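Local coordinates for protein ULam111 (Flavobacterium sp., PDB 5WUT) that probably hydrolyses beta-1,3-glucosidic bonds of laminarin, as a laminarinase of glycoside hydrolase family 16, at residues P215-D219 against A220-Q224; K61-T65 against Q66-T70. All coordinates share one frame; numbering follows the deposited sequence.

Contact 1: P215-D219 against A220-Q224; sequences PEVDD and AIFPQ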
# COMPACT_ATOMS: atom_id res chain seq x y z
N PRO A 215 14.91 -1.59 23.65
CA PRO A 215 15.48 -0.63 24.61
C PRO A 215 16.74 0.10 24.15
O PRO A 215 17.09 1.12 24.74
CB PRO A 215 15.82 -1.52 25.81
CG PRO A 215 16.11 -2.85 25.20
CD PRO A 215 15.11 -2.99 24.07
N GLU A 216 17.40 -0.41 23.12
CA GLU A 216 18.62 0.22 22.63
C GLU A 216 18.35 1.53 21.92
O GLU A 216 17.42 1.63 21.12
CB GLU A 216 19.37 -0.72 21.68
CG GLU A 216 19.91 -1.95 22.38
CD GLU A 216 20.69 -1.62 23.64
OE1 GLU A 216 21.54 -0.70 23.61
OE2 GLU A 216 20.43 -2.27 24.68
N VAL A 217 19.17 2.53 22.22
CA VAL A 217 19.08 3.84 21.59
C VAL A 217 20.45 4.24 21.06
O VAL A 217 21.44 4.27 21.80
CB VAL A 217 18.57 4.93 22.55
CG1 VAL A 217 18.57 6.29 21.87
CG2 VAL A 217 17.17 4.61 23.03
N ASP A 218 20.50 4.55 19.77
CA ASP A 218 21.69 5.10 19.13
C ASP A 218 21.76 6.61 19.36
O ASP A 218 21.09 7.38 18.68
CB ASP A 218 21.67 4.76 17.64
CG ASP A 218 22.83 5.36 16.86
OD1 ASP A 218 23.75 5.94 17.49
OD2 ASP A 218 22.84 5.23 15.61
N ASP A 219 22.58 7.03 20.32
CA ASP A 219 22.58 8.44 20.70
C ASP A 219 23.13 9.37 19.62
O ASP A 219 22.96 10.58 19.69
CB ASP A 219 23.38 8.62 22.00
CG ASP A 219 22.65 8.08 23.22
OD1 ASP A 219 21.40 8.11 23.24
OD2 ASP A 219 23.33 7.60 24.16
N ALA A 220 23.77 8.81 18.60
CA ALA A 220 24.29 9.62 17.50
C ALA A 220 23.16 10.19 16.63
O ALA A 220 23.38 11.12 15.86
CB ALA A 220 25.24 8.82 16.64
N ILE A 221 21.96 9.63 16.75
CA ILE A 221 20.87 10.05 15.86
C ILE A 221 20.29 11.42 16.21
O ILE A 221 19.66 12.06 15.37
CB ILE A 221 19.69 9.02 15.83
CG1 ILE A 221 18.84 9.06 17.11
CG2 ILE A 221 20.19 7.62 15.52
CD1 ILE A 221 17.69 8.03 17.11
N PHE A 222 20.50 11.88 17.44
CA PHE A 222 19.84 13.09 17.91
C PHE A 222 20.56 14.34 17.42
O PHE A 222 21.79 14.37 17.37
CB PHE A 222 19.74 13.08 19.43
CG PHE A 222 18.95 11.94 19.95
CD1 PHE A 222 17.56 11.94 19.81
CD2 PHE A 222 19.56 10.84 20.53
CE1 PHE A 222 16.79 10.88 20.27
CE2 PHE A 222 18.80 9.77 21.00
CZ PHE A 222 17.42 9.79 20.86
N PRO A 223 19.80 15.39 17.08
CA PRO A 223 18.34 15.51 17.19
C PRO A 223 17.58 14.90 16.00
O PRO A 223 18.12 14.82 14.90
CB PRO A 223 18.13 17.02 17.25
CG PRO A 223 19.22 17.57 16.40
CD PRO A 223 20.42 16.66 16.66
N GLN A 224 16.34 14.48 16.23
CA GLN A 224 15.51 13.93 15.16
C GLN A 224 14.17 14.63 15.09
O GLN A 224 13.54 14.88 16.12
CB GLN A 224 15.30 12.43 15.37
CG GLN A 224 16.47 11.55 14.93
CD GLN A 224 16.76 11.66 13.44
OE1 GLN A 224 15.85 11.72 12.61
NE2 GLN A 224 18.04 11.69 13.10
O HOH W 1 23.53 12.90 18.93

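Contact 2: K61-T65 against Q66-T70; sequences KKEGT and QYTST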
# COMPACT_ATOMS: atom_id res chain seq x y z
N LYS A 61 15.52 15.28 21.39
CA LYS A 61 16.85 15.79 21.72
C LYS A 61 17.48 15.00 22.84
O LYS A 61 16.79 14.45 23.70
CB LYS A 61 16.79 17.27 22.13
CG LYS A 61 16.14 18.21 21.13
CD LYS A 61 16.14 19.64 21.68
CE LYS A 61 14.91 20.45 21.25
NZ LYS A 61 14.75 21.71 22.05
N LYS A 62 18.81 14.99 22.86
CA LYS A 62 19.55 14.48 24.00
C LYS A 62 20.49 15.58 24.50
O LYS A 62 21.27 16.13 23.74
CB LYS A 62 20.32 13.23 23.62
CG LYS A 62 21.06 12.60 24.80
CD LYS A 62 22.06 11.56 24.32
CE LYS A 62 22.84 10.95 25.48
NZ LYS A 62 24.03 11.79 25.81
N GLU A 63 20.36 15.90 25.79
CA GLU A 63 21.17 16.93 26.43
C GLU A 63 21.72 16.33 27.72
O GLU A 63 21.00 16.08 28.68
CB GLU A 63 20.32 18.18 26.67
CG GLU A 63 19.99 18.93 25.36
CD GLU A 63 18.61 19.61 25.33
OE1 GLU A 63 17.62 19.03 25.85
OE2 GLU A 63 18.51 20.73 24.79
N GLY A 64 23.03 16.06 27.73
CA GLY A 64 23.58 15.30 28.83
C GLY A 64 23.02 13.90 28.76
O GLY A 64 23.07 13.25 27.71
N THR A 65 22.46 13.42 29.87
CA THR A 65 21.74 12.16 29.84
C THR A 65 20.23 12.36 29.85
O THR A 65 19.48 11.41 30.06
CB THR A 65 22.11 11.24 31.01
OG1 THR A 65 21.92 11.94 32.25
CG2 THR A 65 23.55 10.77 30.88
N GLN A 66 19.79 13.59 29.66
CA GLN A 66 18.36 13.88 29.58
C GLN A 66 17.86 13.85 28.13
O GLN A 66 18.43 14.48 27.24
CB GLN A 66 18.04 15.24 30.22
CG GLN A 66 16.60 15.73 29.93
CD GLN A 66 16.07 16.73 30.95
OE1 GLN A 66 15.67 17.85 30.60
NE2 GLN A 66 16.01 16.31 32.19
N TYR A 67 16.81 13.06 27.90
CA TYR A 67 16.13 13.02 26.62
C TYR A 67 14.83 13.78 26.70
O TYR A 67 14.12 13.66 27.70
CB TYR A 67 15.85 11.57 26.22
CG TYR A 67 17.08 10.72 26.02
CD1 TYR A 67 17.65 10.03 27.09
CD2 TYR A 67 17.66 10.59 24.76
CE1 TYR A 67 18.76 9.25 26.91
CE2 TYR A 67 18.79 9.79 24.57
CZ TYR A 67 19.33 9.13 25.66
OH TYR A 67 20.44 8.33 25.48
N THR A 68 14.49 14.54 25.66
CA THR A 68 13.25 15.30 25.64
C THR A 68 12.52 15.20 24.30
O THR A 68 13.13 15.02 23.25
CB THR A 68 13.48 16.80 25.96
OG1 THR A 68 14.53 17.31 25.13
CG2 THR A 68 13.85 16.98 27.45
N SER A 69 11.20 15.36 24.36
CA SER A 69 10.38 15.27 23.16
C SER A 69 9.03 15.91 23.46
O SER A 69 8.89 16.61 24.47
CB SER A 69 10.25 13.82 22.70
OG SER A 69 9.71 13.74 21.38
N THR A 70 8.05 15.66 22.58
CA THR A 70 6.72 16.25 22.68
C THR A 70 5.65 15.18 22.62
O THR A 70 5.78 14.20 21.86
CB THR A 70 6.45 17.26 21.53
OG1 THR A 70 7.53 18.19 21.44
CG2 THR A 70 5.11 18.02 21.73
O HOH W 2 16.16 19.85 28.54

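Contact 1: P215-D219 against A220-Q224
The F222 ring takes V217 at its edge, CG1 lying 3.6 Å from CE2 near the ring plane, with D219 O also at the edge, 3.5 Å from F222 CD2. One face is covered by I221, whose CG1 sits over the ring centre, 3.8 Å above the plane. The carboxylate of D219 is turned 39° from the ring, and its OD1 is hydrogen-bonded to Y67 OH in strand 66-80. The chain bends from D218 to I221, and I221 N reaches back to D218 O in a nearly straight bond of 3.1 Å (N-H...O 168°), with the donor above the carbonyl plane. D218 adds a side-chain bond, the mark of an Asx turn: A220 N gives its hydrogen to D218 OD1 at 3.1 Å, from above the carboxylate plane. CG of D218 stands anti to its own N (chi1 176°), which swings the carboxylate forward over the bend and brings OD2 to 3.6 Å from I221 CG2. Replacing D218 with an alanine would probably leave A220 N without its carboxylate acceptor and I221 CG2 with a gap beside it. A water donates to both D219 O and F222 O, and the peptide from F222 into P223 is cis. At this bend D218 thus accepts through both its carbonyl and its carboxylate, while the F222 ring packs with V217 at its edge and I221 over one face.

Contact 2: K61-T65 against Q66-T70
K62 lays its aliphatic chain over one face of the Y67 ring, CG standing 4.0 Å from the ring centroid and 28° off the normal, a CH-pi contact. The two residues form a non-hydrogen-bonded pair in an antiparallel beta hairpin, strands 55-63 and 66-80, closed by a type II' turn from E63 to Q66. With CG anti to the backbone N (chi1 -177°), K62 runs extended beside the tyrosine, both side chains pointing the same way, until CE comes 3.6 Å from Y67 OH; that hydroxyl is itself engaged by D219. On the other face of the hairpin E63 and T68 cross at about a right angle, E63 OE1 lying 3.6 Å from T68 OG1, although the threonine hydroxyl finds its hydrogen-bond partner in N48 ND2. A water there donates to both E63 OE1 and Q66 OE1, linking the ends of the pair that flanks the turn. The main chain supplies the frame: K61 N to T68 O and T68 N to K61 O are each 3.0 Å. E63 N meets Q66 O almost straight at 2.8 Å. The return bond, Q66 N to E63 O, is more bent, its donor lying above the carbonyl plane. G64, with a positive phi, occupies the first corner of the turn, where a residue without a side chain is readily accommodated. Past the ring, the K62 chain bends at its last torsion (chi4 -86°), and K62 NZ bonds to G64 O at 2.6 Å.

Overall arrangement
Contact 2 comes first along the chain, at the hairpin tip joining strands 55-63 and 66-80; contact 1 follows much later, in the loop between helix 210-213 and strand 224-234. Their centres are nevertheless about 10 Å apart, on the same side of the chain's centre. They touch directly: the D219 to Y67 bond joins them, and F222 CE2 lies 3.6 Å from Y67 CE2, the two rings inclined at about 60°. Since strand 224-234 pairs with strand 55-63, the loop leads back onto the hairpin it touches. Sequence-distant pieces of the family 16 jelly roll are thereby joined at its periphery.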